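Local structure of signal transduction histidine-protein kinase/phosphatase MprB (Mycobacterium hassiacum, 6BLK) at residues S18-I29 against G48-A59; H97-R105 against S115-K123. The protein probably autophosphorylates a histidine with ATP as a two-component sensor kinase and also acts as a phosphatase; this chain is its ATP-binding catalytic domain. All coordinates share one frame; numbering follows the deposited sequence.

Contact 1 of 2, residues S18-I29 against G48-A59. With MG (magnesium ion), chain F; ATP (adenosine-5'-triphosphate), chain E.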
loop_
_atom_site.group_PDB
_atom_site.type_symbol
_atom_site.label_atom_id
_atom_site.label_comp_id
_atom_site.label_asym_id
_atom_site.label_seq_id
_atom_site.Cartn_x
_atom_site.Cartn_y
_atom_site.Cartn_z
ATOM N N SER A 18 -1.226 8.006 7.771
ATOM C CA SER A 18 -0.804 7.984 6.375
ATOM C C SER A 18 -1.829 8.653 5.480
ATOM O O SER A 18 -1.463 9.363 4.541
ATOM C CB SER A 18 -0.565 6.555 5.908
ATOM O OG SER A 18 0.445 5.943 6.678
ATOM N N LEU A 19 -3.116 8.424 5.742
ATOM C CA LEU A 19 -4.151 9.026 4.908
ATOM C C LEU A 19 -4.171 10.536 5.049
ATOM O O LEU A 19 -4.377 11.239 4.058
ATOM C CB LEU A 19 -5.526 8.460 5.246
ATOM C CG LEU A 19 -5.864 7.095 4.638
ATOM C CD1 LEU A 19 -7.138 6.516 5.267
ATOM C CD2 LEU A 19 -5.978 7.185 3.115
ATOM N N GLU A 20 -4.006 11.055 6.268
ATOM C CA GLU A 20 -4.009 12.506 6.447
ATOM C C GLU A 20 -2.978 13.160 5.546
ATOM O O GLU A 20 -3.265 14.165 4.889
ATOM C CB GLU A 20 -3.735 12.872 7.906
ATOM C CG GLU A 20 -4.965 12.811 8.797
ATOM C CD GLU A 20 -5.994 13.886 8.457
ATOM O OE1 GLU A 20 -5.612 15.074 8.386
ATOM O OE2 GLU A 20 -7.181 13.545 8.252
ATOM N N ARG A 21 -1.781 12.580 5.473
ATOM C CA ARG A 21 -0.737 13.132 4.615
ATOM C C ARG A 21 -1.175 13.178 3.153
ATOM O O ARG A 21 -1.026 14.206 2.484
ATOM C CB ARG A 21 0.546 12.311 4.759
ATOM C CG ARG A 21 1.321 12.552 6.046
ATOM C CD ARG A 21 2.483 13.539 5.864
ATOM N NE ARG A 21 3.482 13.057 4.906
ATOM C CZ ARG A 21 3.715 13.581 3.701
ATOM N NH1 ARG A 21 3.038 14.637 3.267
ATOM N NH2 ARG A 21 4.646 13.049 2.919
ATOM N N VAL A 22 -1.700 12.074 2.621
ATOM C CA VAL A 22 -1.904 12.038 1.180
ATOM C C VAL A 22 -3.194 12.725 0.750
ATOM O O VAL A 22 -3.298 13.157 -0.405
ATOM C CB VAL A 22 -1.855 10.592 0.664
ATOM C CG1 VAL A 22 -3.105 9.845 1.053
ATOM C CG2 VAL A 22 -1.643 10.569 -0.854
ATOM N N ARG A 23 -4.186 12.837 1.634
ATOM C CA ARG A 23 -5.401 13.559 1.283
ATOM C C ARG A 23 -5.089 15.000 0.923
ATOM O O ARG A 23 -5.843 15.630 0.172
ATOM C CB ARG A 23 -6.393 13.534 2.441
ATOM C CG ARG A 23 -7.151 12.243 2.637
ATOM C CD ARG A 23 -8.090 12.388 3.829
ATOM N NE ARG A 23 -8.577 11.110 4.362
ATOM C CZ ARG A 23 -9.751 10.550 4.065
ATOM N NH1 ARG A 23 -10.596 11.133 3.220
ATOM N NH2 ARG A 23 -10.086 9.387 4.614
ATOM N N ARG A 24 -3.986 15.537 1.455
ATOM C CA ARG A 24 -3.572 16.901 1.127
ATOM C C ARG A 24 -3.156 17.009 -0.334
ATOM O O ARG A 24 -3.503 17.979 -1.018
ATOM C CB ARG A 24 -2.408 17.334 2.024
ATOM C CG ARG A 24 -2.607 17.135 3.532
ATOM C CD ARG A 24 -1.266 17.150 4.275
ATOM N NE ARG A 24 -0.843 18.493 4.659
ATOM C CZ ARG A 24 0.391 18.808 5.047
ATOM N NH1 ARG A 24 1.341 17.879 5.089
ATOM N NH2 ARG A 24 0.679 20.061 5.385
ATOM N N ARG A 25 -2.406 16.021 -0.829
ATOM C CA ARG A 25 -1.856 16.085 -2.174
ATOM C C ARG A 25 -2.909 15.862 -3.256
ATOM O O ARG A 25 -2.702 16.297 -4.392
ATOM C CB ARG A 25 -0.732 15.058 -2.319
ATOM C CG ARG A 25 0.435 15.308 -1.379
ATOM C CD ARG A 25 1.609 14.354 -1.630
ATOM N NE ARG A 25 2.257 14.585 -2.922
ATOM C CZ ARG A 25 2.979 15.662 -3.223
ATOM N NH1 ARG A 25 3.149 16.635 -2.334
ATOM N NH2 ARG A 25 3.530 15.775 -4.423
ATOM N N ARG A 26 -4.031 15.200 -2.932
ATOM C CA ARG A 26 -5.091 14.918 -3.912
ATOM C C ARG A 26 -6.435 14.929 -3.175
ATOM O O ARG A 26 -7.036 13.890 -2.883
ATOM C CB ARG A 26 -4.873 13.585 -4.630
ATOM C CG ARG A 26 -3.670 13.543 -5.590
ATOM C CD ARG A 26 -3.949 14.190 -6.920
ATOM N NE ARG A 26 -5.190 13.696 -7.503
ATOM C CZ ARG A 26 -5.288 12.748 -8.432
ATOM N NH1 ARG A 26 -4.209 12.138 -8.934
ATOM N NH2 ARG A 26 -6.501 12.409 -8.859
ATOM N N SER A 27 -6.934 16.137 -2.899
ATOM C CA SER A 27 -8.203 16.285 -2.196
ATOM C C SER A 27 -9.403 15.845 -3.027
ATOM O O SER A 27 -10.500 15.709 -2.474
ATOM C CB SER A 27 -8.402 17.740 -1.782
ATOM O OG SER A 27 -8.509 18.550 -2.932
ATOM N N ASP A 28 -9.233 15.636 -4.331
ATOM C CA ASP A 28 -10.335 15.166 -5.158
ATOM C C ASP A 28 -10.621 13.674 -5.004
ATOM O O ASP A 28 -11.720 13.230 -5.358
ATOM C CB ASP A 28 -10.029 15.458 -6.621
ATOM C CG ASP A 28 -8.796 14.757 -7.087
ATOM O OD1 ASP A 28 -7.728 15.000 -6.481
ATOM O OD2 ASP A 28 -8.903 13.938 -8.026
ATOM N N ILE A 29 -9.667 12.888 -4.495
ATOM C CA ILE A 29 -9.827 11.440 -4.487
ATOM C C ILE A 29 -10.814 11.030 -3.418
ATOM O O ILE A 29 -10.805 11.548 -2.293
ATOM C CB ILE A 29 -8.470 10.752 -4.270
ATOM C CG1 ILE A 29 -7.587 10.957 -5.496
ATOM C CG2 ILE A 29 -8.653 9.249 -3.959
ATOM C CD1 ILE A 29 -6.127 10.500 -5.286
ATOM N N GLY A 48 4.329 3.032 8.886
ATOM C CA GLY A 48 3.730 4.246 8.355
ATOM C C GLY A 48 4.362 4.661 7.041
ATOM O O GLY A 48 3.674 5.085 6.106
ATOM N N ARG A 49 5.680 4.512 6.942
ATOM C CA ARG A 49 6.374 4.826 5.711
ATOM C C ARG A 49 5.914 3.907 4.593
ATOM O O ARG A 49 5.704 4.345 3.462
ATOM C CB ARG A 49 7.876 4.699 5.931
ATOM C CG ARG A 49 8.696 5.026 4.716
ATOM C CD ARG A 49 10.175 4.991 5.048
ATOM N NE ARG A 49 11.007 5.386 3.911
ATOM C CZ ARG A 49 12.336 5.427 3.940
ATOM N NH1 ARG A 49 12.980 5.102 5.052
ATOM N NH2 ARG A 49 13.021 5.797 2.864
ATOM N N ALA A 50 5.730 2.629 4.902
ATOM C CA ALA A 50 5.305 1.672 3.896
ATOM C C ALA A 50 3.891 1.961 3.411
ATOM O O ALA A 50 3.643 1.998 2.203
ATOM C CB ALA A 50 5.449 0.264 4.454
ATOM N N VAL A 51 2.950 2.198 4.326
ATOM C CA VAL A 51 1.588 2.488 3.896
ATOM C C VAL A 51 1.543 3.796 3.111
ATOM O O VAL A 51 0.886 3.878 2.065
ATOM C CB VAL A 51 0.636 2.502 5.103
ATOM C CG1 VAL A 51 -0.754 2.941 4.688
ATOM C CG2 VAL A 51 0.577 1.126 5.758
ATOM N N LEU A 52 2.229 4.836 3.598
ATOM C CA LEU A 52 2.228 6.116 2.879
ATOM C C LEU A 52 2.818 5.955 1.488
ATOM O O LEU A 52 2.325 6.556 0.527
ATOM C CB LEU A 52 2.985 7.172 3.670
ATOM C CG LEU A 52 3.109 8.557 3.039
ATOM C CD1 LEU A 52 1.726 9.120 2.813
ATOM C CD2 LEU A 52 3.936 9.465 3.951
ATOM N N ASN A 53 3.861 5.141 1.335
ATOM C CA ASN A 53 4.429 4.988 0.004
ATOM C C ASN A 53 3.434 4.346 -0.957
ATOM O O ASN A 53 3.385 4.708 -2.141
ATOM C CB ASN A 53 5.716 4.170 0.046
ATOM C CG ASN A 53 6.895 4.945 0.628
ATOM O OD1 ASN A 53 6.775 6.092 1.064
ATOM N ND2 ASN A 53 8.040 4.306 0.639
ATOM N N VAL A 54 2.639 3.383 -0.474
ATOM C CA VAL A 54 1.638 2.762 -1.347
ATOM C C VAL A 54 0.501 3.725 -1.624
ATOM O O VAL A 54 0.056 3.839 -2.765
ATOM C CB VAL A 54 1.126 1.428 -0.769
ATOM C CG1 VAL A 54 0.038 0.841 -1.652
ATOM C CG2 VAL A 54 2.254 0.441 -0.666
ATOM N N LEU A 55 0.036 4.445 -0.603
ATOM C CA LEU A 55 -1.020 5.430 -0.807
ATOM C C LEU A 55 -0.568 6.516 -1.754
ATOM O O LEU A 55 -1.365 7.001 -2.564
ATOM C CB LEU A 55 -1.463 6.048 0.505
ATOM C CG LEU A 55 -2.225 5.118 1.443
ATOM C CD1 LEU A 55 -2.449 5.852 2.749
ATOM C CD2 LEU A 55 -3.566 4.663 0.859
ATOM N N ASP A 56 0.698 6.932 -1.655
ATOM C CA ASP A 56 1.197 7.984 -2.529
ATOM C C ASP A 56 1.147 7.551 -3.992
ATOM O O ASP A 56 0.746 8.340 -4.858
ATOM C CB ASP A 56 2.615 8.380 -2.138
ATOM C CG ASP A 56 3.100 9.574 -2.905
ATOM O OD1 ASP A 56 2.483 10.646 -2.729
ATOM O OD2 ASP A 56 4.076 9.419 -3.674
ATOM N N ASN A 57 1.528 6.297 -4.292
ATOM C CA ASN A 57 1.440 5.791 -5.662
ATOM C C ASN A 57 -0.000 5.730 -6.116
ATOM O O ASN A 57 -0.321 6.102 -7.256
ATOM C CB ASN A 57 2.071 4.396 -5.795
ATOM C CG ASN A 57 3.556 4.404 -5.574
ATOM O OD1 ASN A 57 4.219 5.438 -5.722
ATOM N ND2 ASN A 57 4.096 3.242 -5.208
ATOM N N ALA A 58 -0.886 5.283 -5.232
ATOM C CA ALA A 58 -2.280 5.165 -5.608
ATOM C C ALA A 58 -2.815 6.530 -5.993
ATOM O O ALA A 58 -3.561 6.660 -6.970
ATOM C CB ALA A 58 -3.091 4.556 -4.455
ATOM N N ALA A 59 -2.431 7.560 -5.243
ATOM C CA ALA A 59 -2.890 8.914 -5.547
ATOM C C ALA A 59 -2.258 9.435 -6.831
ATOM O O ALA A 59 -2.945 10.031 -7.670
ATOM C CB ALA A 59 -2.590 9.866 -4.387
HETATM MG MG MG F . 6.263 5.824 -5.356
HETATM P PG ATP E . 9.233 7.171 -5.439
HETATM O O1G ATP E . 8.143 6.269 -4.891
HETATM O O2G ATP E . 10.691 6.766 -5.173
HETATM O O3G ATP E . 8.981 8.654 -5.227
HETATM P PB ATP E . 8.048 6.101 -7.893
HETATM O O1B ATP E . 8.346 6.327 -9.365
HETATM O O2B ATP E . 6.733 6.478 -7.304
HETATM O O3B ATP E . 9.134 6.986 -7.054
HETATM P PA ATP E . 7.649 3.401 -6.814
HETATM O O1A ATP E . 8.687 2.399 -6.317
HETATM O O2A ATP E . 6.666 3.957 -5.813
HETATM O O3A ATP E . 8.514 4.573 -7.552
HETATM O "O5'" ATP E . 6.933 2.755 -8.052
HETATM C "C5'" ATP E . 7.690 2.211 -9.119
HETATM C "C4'" ATP E . 6.926 2.433 -10.419
HETATM O "O4'" ATP E . 5.822 1.521 -10.411
HETATM C "C3'" ATP E . 6.324 3.822 -10.666
HETATM O "O3'" ATP E . 7.266 4.729 -11.278
HETATM C "C2'" ATP E . 5.178 3.471 -11.597
HETATM O "O2'" ATP E . 5.633 3.263 -12.947
HETATM C "C1'" ATP E . 4.721 2.127 -11.077
HETATM N N9 ATP E . 3.625 2.213 -10.096
HETATM C C8 ATP E . 3.690 2.045 -8.731
HETATM N N7 ATP E . 2.446 2.153 -8.184
HETATM C C5 ATP E . 1.594 2.383 -9.208
HETATM C C6 ATP E . 0.160 2.551 -9.290
HETATM N N6 ATP E . -0.562 2.545 -8.161
HETATM N N1 ATP E . -0.369 2.745 -10.496
HETATM C C2 ATP E . 0.377 2.769 -11.616
HETATM N N3 ATP E . 1.706 2.597 -11.617
HETATM C C4 ATP E . 2.351 2.396 -10.445
HETATM O O HOH W 1 2.664 7.734 7.597
HETATM O O HOH W 2 5.883 5.376 -3.331
HETATM O O HOH W 3 5.648 7.971 -5.085
#
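The guanidinium of Arg26 lies beside Ala59, with Ile29 CD1 over the centre of one face, 3.9 Å above its plane. At its edge the carboxylate of Asp28 lies in plane. NE and NH2 each hold one Asp28 oxygen through the syn lone pair, and this side-on salt bridge fixes the rotation of the group. NH1 of Arg26 comes to 2.8 Å from Ala59 O, but the angle is too poor for a hydrogen bond; NH1 bonds instead to Ser62 O. Ile29 CD1 also reaches Ala59 CB at 3.7 Å. Val22 CG2, anti to the backbone N, meets the same methyl from a different direction.

The axes of helical segments 18-25 and 48-59 run 26° from parallel and approach to 9.3 Å. They are neighbours on one side of the mixed sheet of the HATPase (Bergerat) fold. Segment 48-59 carries the N-box asparagine of histidine kinases, Asn57, which binds magnesium through OD1 at 2.1 Å.

Ser18 is a knob in a hole formed by Gly48, Val51, Leu52 and Leu55. Its OG bonds to Val14 O. OG also bonds to a water, which donates a weak bond to Gly48 O. Leu55 CD1 lies 3.8 Å from Leu19 CD2, the two side chains crossing at about a right angle. On the outer side Leu52 CD2 lies 3.7 Å from Arg21 NE. Arg25 NE and Asp56 OD1 form a long salt bridge of 4.0 Å. The other oxygen, Asp56 OD2, accepts from a water that is bound to the magnesium.

Contact 2 of 2, residues H97-R105 against S115-K123. With ATP (adenosine-5'-triphosphate), chain E.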
loop_
_atom_site.group_PDB
_atom_site.type_symbol
_atom_site.label_atom_id
_atom_site.label_comp_id
_atom_site.label_asym_id
_atom_site.label_seq_id
_atom_site.Cartn_x
_atom_site.Cartn_y
_atom_site.Cartn_z
ATOM N N HIS A 97 6.866 -8.603 -11.761
ATOM C CA HIS A 97 8.109 -9.081 -11.155
ATOM C C HIS A 97 9.197 -8.001 -11.057
ATOM O O HIS A 97 10.255 -8.246 -10.454
ATOM C CB HIS A 97 8.662 -10.273 -11.964
ATOM C CG HIS A 97 9.124 -9.896 -13.335
ATOM N ND1 HIS A 97 10.311 -9.231 -13.571
ATOM C CD2 HIS A 97 8.542 -10.065 -14.545
ATOM C CE1 HIS A 97 10.442 -9.013 -14.869
ATOM N NE2 HIS A 97 9.382 -9.511 -15.481
ATOM N N LEU A 98 9.008 -6.836 -11.667
ATOM C CA LEU A 98 9.890 -5.708 -11.411
ATOM C C LEU A 98 9.344 -4.811 -10.321
ATOM O O LEU A 98 10.076 -3.972 -9.787
ATOM C CB LEU A 98 10.093 -4.868 -12.685
ATOM C CG LEU A 98 11.054 -5.354 -13.781
ATOM C CD1 LEU A 98 11.002 -4.439 -15.032
ATOM C CD2 LEU A 98 12.476 -5.433 -13.233
ATOM N N VAL A 99 8.072 -4.973 -9.974
ATOM C CA VAL A 99 7.496 -4.160 -8.923
ATOM C C VAL A 99 8.166 -4.572 -7.617
ATOM O O VAL A 99 8.375 -5.767 -7.354
ATOM C CB VAL A 99 5.965 -4.341 -8.875
ATOM C CG1 VAL A 99 5.337 -3.521 -7.738
ATOM C CG2 VAL A 99 5.343 -3.941 -10.165
ATOM N N PHE A 100 8.502 -3.587 -6.806
ATOM C CA PHE A 100 9.195 -3.671 -5.544
ATOM C C PHE A 100 10.713 -3.684 -5.762
ATOM O O PHE A 100 11.435 -3.610 -4.778
ATOM C CB PHE A 100 8.748 -4.868 -4.671
ATOM C CG PHE A 100 7.258 -4.972 -4.487
ATOM C CD1 PHE A 100 6.574 -3.996 -3.791
ATOM C CD2 PHE A 100 6.535 -6.006 -5.051
ATOM C CE1 PHE A 100 5.203 -4.057 -3.632
ATOM C CE2 PHE A 100 5.163 -6.081 -4.890
ATOM C CZ PHE A 100 4.496 -5.090 -4.181
ATOM N N GLU A 101 11.219 -3.710 -6.998
ATOM C CA GLU A 101 12.653 -3.534 -7.250
ATOM C C GLU A 101 12.983 -2.061 -7.456
ATOM O O GLU A 101 12.244 -1.340 -8.130
ATOM C CB GLU A 101 13.101 -4.315 -8.478
ATOM C CG GLU A 101 13.191 -5.805 -8.281
ATOM C CD GLU A 101 14.603 -6.265 -7.973
ATOM O OE1 GLU A 101 15.554 -5.794 -8.645
ATOM O OE2 GLU A 101 14.755 -7.094 -7.049
ATOM N N ARG A 102 14.118 -1.629 -6.917
ATOM C CA ARG A 102 14.551 -0.253 -7.127
ATOM C C ARG A 102 14.652 0.068 -8.611
ATOM O O ARG A 102 15.165 -0.723 -9.413
ATOM C CB ARG A 102 15.899 0.016 -6.453
ATOM C CG ARG A 102 15.785 0.150 -4.932
ATOM C CD ARG A 102 17.136 0.446 -4.288
ATOM N NE ARG A 102 18.062 -0.597 -4.684
ATOM C CZ ARG A 102 18.186 -1.760 -4.051
ATOM N NH1 ARG A 102 17.468 -2.014 -2.960
ATOM N NH2 ARG A 102 19.020 -2.668 -4.520
ATOM N N PHE A 103 14.153 1.259 -8.953
ATOM C CA PHE A 103 14.305 1.885 -10.256
ATOM C C PHE A 103 13.387 1.270 -11.307
ATOM O O PHE A 103 13.546 1.518 -12.505
ATOM C CB PHE A 103 15.767 1.853 -10.706
ATOM C CG PHE A 103 16.721 2.292 -9.628
ATOM C CD1 PHE A 103 16.503 3.456 -8.917
ATOM C CD2 PHE A 103 17.802 1.522 -9.303
ATOM C CE1 PHE A 103 17.365 3.841 -7.924
ATOM C CE2 PHE A 103 18.667 1.886 -8.272
ATOM C CZ PHE A 103 18.450 3.035 -7.585
ATOM N N PHE A 104 12.395 0.500 -10.889
ATOM C CA PHE A 104 11.333 0.101 -11.805
ATOM C C PHE A 104 10.467 1.291 -12.193
ATOM O O PHE A 104 10.174 2.160 -11.372
ATOM C CB PHE A 104 10.458 -0.982 -11.177
ATOM C CG PHE A 104 9.191 -1.240 -11.953
ATOM C CD1 PHE A 104 9.254 -1.745 -13.240
ATOM C CD2 PHE A 104 7.953 -0.961 -11.408
ATOM C CE1 PHE A 104 8.109 -1.978 -13.964
ATOM C CE2 PHE A 104 6.813 -1.199 -12.124
ATOM C CZ PHE A 104 6.891 -1.705 -13.407
ATOM N N ARG A 105 10.109 1.347 -13.482
ATOM C CA ARG A 105 9.210 2.360 -14.023
ATOM C C ARG A 105 8.315 1.674 -15.045
ATOM O O ARG A 105 8.818 1.126 -16.033
ATOM C CB ARG A 105 10.028 3.489 -14.666
ATOM C CG ARG A 105 9.388 4.850 -14.667
ATOM C CD ARG A 105 10.418 5.897 -15.047
ATOM N NE ARG A 105 9.819 7.227 -15.116
ATOM C CZ ARG A 105 9.838 8.143 -14.154
ATOM N NH1 ARG A 105 10.432 7.916 -12.989
ATOM N NH2 ARG A 105 9.257 9.313 -14.363
ATOM N N SER A 115 12.137 8.642 -8.203
ATOM C CA SER A 115 13.227 7.864 -8.773
ATOM C C SER A 115 13.090 6.365 -8.545
ATOM O O SER A 115 14.036 5.623 -8.814
ATOM C CB SER A 115 14.563 8.373 -8.241
ATOM O OG SER A 115 14.916 9.544 -8.954
ATOM N N GLY A 116 11.932 5.902 -8.094
ATOM C CA GLY A 116 11.671 4.470 -8.075
ATOM C C GLY A 116 12.218 3.756 -6.868
ATOM O O GLY A 116 12.759 2.659 -7.004
ATOM N N LEU A 117 12.105 4.361 -5.694
ATOM C CA LEU A 117 12.564 3.753 -4.467
ATOM C C LEU A 117 11.447 3.396 -3.501
ATOM O O LEU A 117 11.683 2.579 -2.611
ATOM C CB LEU A 117 13.541 4.701 -3.768
ATOM C CG LEU A 117 14.773 5.068 -4.620
ATOM C CD1 LEU A 117 15.465 6.286 -4.066
ATOM C CD2 LEU A 117 15.748 3.916 -4.681
ATOM N N GLY A 118 10.238 3.941 -3.685
ATOM C CA GLY A 118 9.188 3.820 -2.678
ATOM C C GLY A 118 8.766 2.386 -2.428
ATOM O O GLY A 118 8.556 1.982 -1.278
ATOM N N LEU A 119 8.593 1.606 -3.480
ATOM C CA LEU A 119 8.075 0.257 -3.292
ATOM C C LEU A 119 9.157 -0.707 -2.836
ATOM O O LEU A 119 8.860 -1.661 -2.126
ATOM C CB LEU A 119 7.431 -0.247 -4.562
ATOM C CG LEU A 119 6.048 0.358 -4.838
ATOM C CD1 LEU A 119 5.548 -0.095 -6.197
ATOM C CD2 LEU A 119 5.022 0.007 -3.812
ATOM N N ALA A 120 10.409 -0.488 -3.216
ATOM C CA ALA A 120 11.496 -1.251 -2.586
ATOM C C ALA A 120 11.506 -1.078 -1.066
ATOM O O ALA A 120 11.764 -2.037 -0.323
ATOM C CB ALA A 120 12.838 -0.832 -3.185
ATOM N N ILE A 121 11.257 0.137 -0.580
ATOM C CA ILE A 121 11.155 0.383 0.856
ATOM C C ILE A 121 9.977 -0.381 1.440
ATOM O O ILE A 121 10.073 -0.954 2.523
ATOM C CB ILE A 121 11.038 1.892 1.122
ATOM C CG1 ILE A 121 12.351 2.580 0.737
ATOM C CG2 ILE A 121 10.628 2.212 2.554
ATOM C CD1 ILE A 121 13.573 2.120 1.498
ATOM N N VAL A 122 8.845 -0.381 0.748
ATOM C CA VAL A 122 7.664 -1.108 1.207
ATOM C C VAL A 122 7.997 -2.586 1.412
ATOM O O VAL A 122 7.642 -3.175 2.435
ATOM C CB VAL A 122 6.494 -0.940 0.216
ATOM C CG1 VAL A 122 5.355 -1.840 0.580
ATOM C CG2 VAL A 122 6.035 0.478 0.196
ATOM N N LYS A 123 8.585 -3.228 0.392
ATOM C CA LYS A 123 8.965 -4.635 0.484
ATOM C C LYS A 123 9.886 -4.884 1.676
ATOM O O LYS A 123 9.675 -5.840 2.441
ATOM C CB LYS A 123 9.623 -5.095 -0.815
ATOM C CG LYS A 123 10.048 -6.530 -0.780
ATOM C CD LYS A 123 10.609 -6.982 -2.083
ATOM C CE LYS A 123 11.161 -8.403 -2.018
ATOM N NZ LYS A 123 10.229 -9.377 -2.614
HETATM P PG ATP E . 9.233 7.171 -5.439
HETATM O O1G ATP E . 8.143 6.269 -4.891
HETATM O O2G ATP E . 10.691 6.766 -5.173
HETATM O O3G ATP E . 8.981 8.654 -5.227
HETATM P PB ATP E . 8.048 6.101 -7.893
HETATM O O1B ATP E . 8.346 6.327 -9.365
HETATM O O2B ATP E . 6.733 6.478 -7.304
HETATM O O3B ATP E . 9.134 6.986 -7.054
HETATM P PA ATP E . 7.649 3.401 -6.814
HETATM O O1A ATP E . 8.687 2.399 -6.317
HETATM O O2A ATP E . 6.666 3.957 -5.813
HETATM O O3A ATP E . 8.514 4.573 -7.552
HETATM O "O5'" ATP E . 6.933 2.755 -8.052
HETATM C "C5'" ATP E . 7.690 2.211 -9.119
HETATM C "C4'" ATP E . 6.926 2.433 -10.419
HETATM O "O4'" ATP E . 5.822 1.521 -10.411
HETATM C "C3'" ATP E . 6.324 3.822 -10.666
HETATM O "O3'" ATP E . 7.266 4.729 -11.278
HETATM C "C2'" ATP E . 5.178 3.471 -11.597
HETATM O "O2'" ATP E . 5.633 3.263 -12.947
HETATM C "C1'" ATP E . 4.721 2.127 -11.077
HETATM N N9 ATP E . 3.625 2.213 -10.096
HETATM C C8 ATP E . 3.690 2.045 -8.731
HETATM N N7 ATP E . 2.446 2.153 -8.184
HETATM C C5 ATP E . 1.594 2.383 -9.208
HETATM C C6 ATP E . 0.160 2.551 -9.290
HETATM N N6 ATP E . -0.562 2.545 -8.161
HETATM N N1 ATP E . -0.369 2.745 -10.496
HETATM C C2 ATP E . 0.377 2.769 -11.616
HETATM N N3 ATP E . 1.706 2.597 -11.617
HETATM C C4 ATP E . 2.351 2.396 -10.445
#
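Phe100 CG stands anti to its carbonyl carbon (chi1 -51°), and this brings the ring edge to the start of helix 118-128. CD1 of Phe100 lies 3.7 Å from Leu119 O, near the ring plane. Val99 CG1 covers the centre of one face of this ring and also touches Leu119 CD1. Phe103 has a similar first torsion (chi1 -47°). Phe103 CD1 meets Ser115 O at the ring edge, 3.3 Å away, and CE1 packs on Leu117 CD2. Those two side chains lie side by side and point the same way. Arg102 CG rests on Ala120 CB at 3.6 Å.

The backbones join through one straight bond, Phe103 N to Gly116 O, 2.8 Å long. Ala120 CA adds a CH...O contact to Phe100 O at 3.2 Å.

The backbone of residues 116-119 also binds the nucleotide. Leu117 N bonds to ATP O2G at 2.8 Å, and Leu119 N to ATP O1A at 2.9 Å. Gly116 N bonds to O3B of the ATP, and Gly118 N adds weak bonds to the gamma-phosphate. Phe104 lies beside the ribose. Backbone amides of a Gly-Leu-Gly-Leu turn holding the phosphates at a helix start are characteristic of the ATP lid and G2 box of histidine kinases.

In the fold
Contact 1 closes before contact 2 opens along the chain, and their centres are about 17 Å apart. Contact 1 joins two helices over the sheet and has the larger share of buried residues. Its middle is mostly apolar, with the small polar Ser18 as its knob, and charged groups lie along the outer side. Contact 2 is more exposed and joins a loop without regular structure to a helix start, through backbone bonding and aromatic edges. The two touch where helix 44-60 meets helix 118-128. There Asn53 ND2 probably bonds to Gly118 O, and Leu119 packs on Asn57. Both reach ATP: contact 1 through a side chain and magnesium, contact 2 mainly through backbone amides.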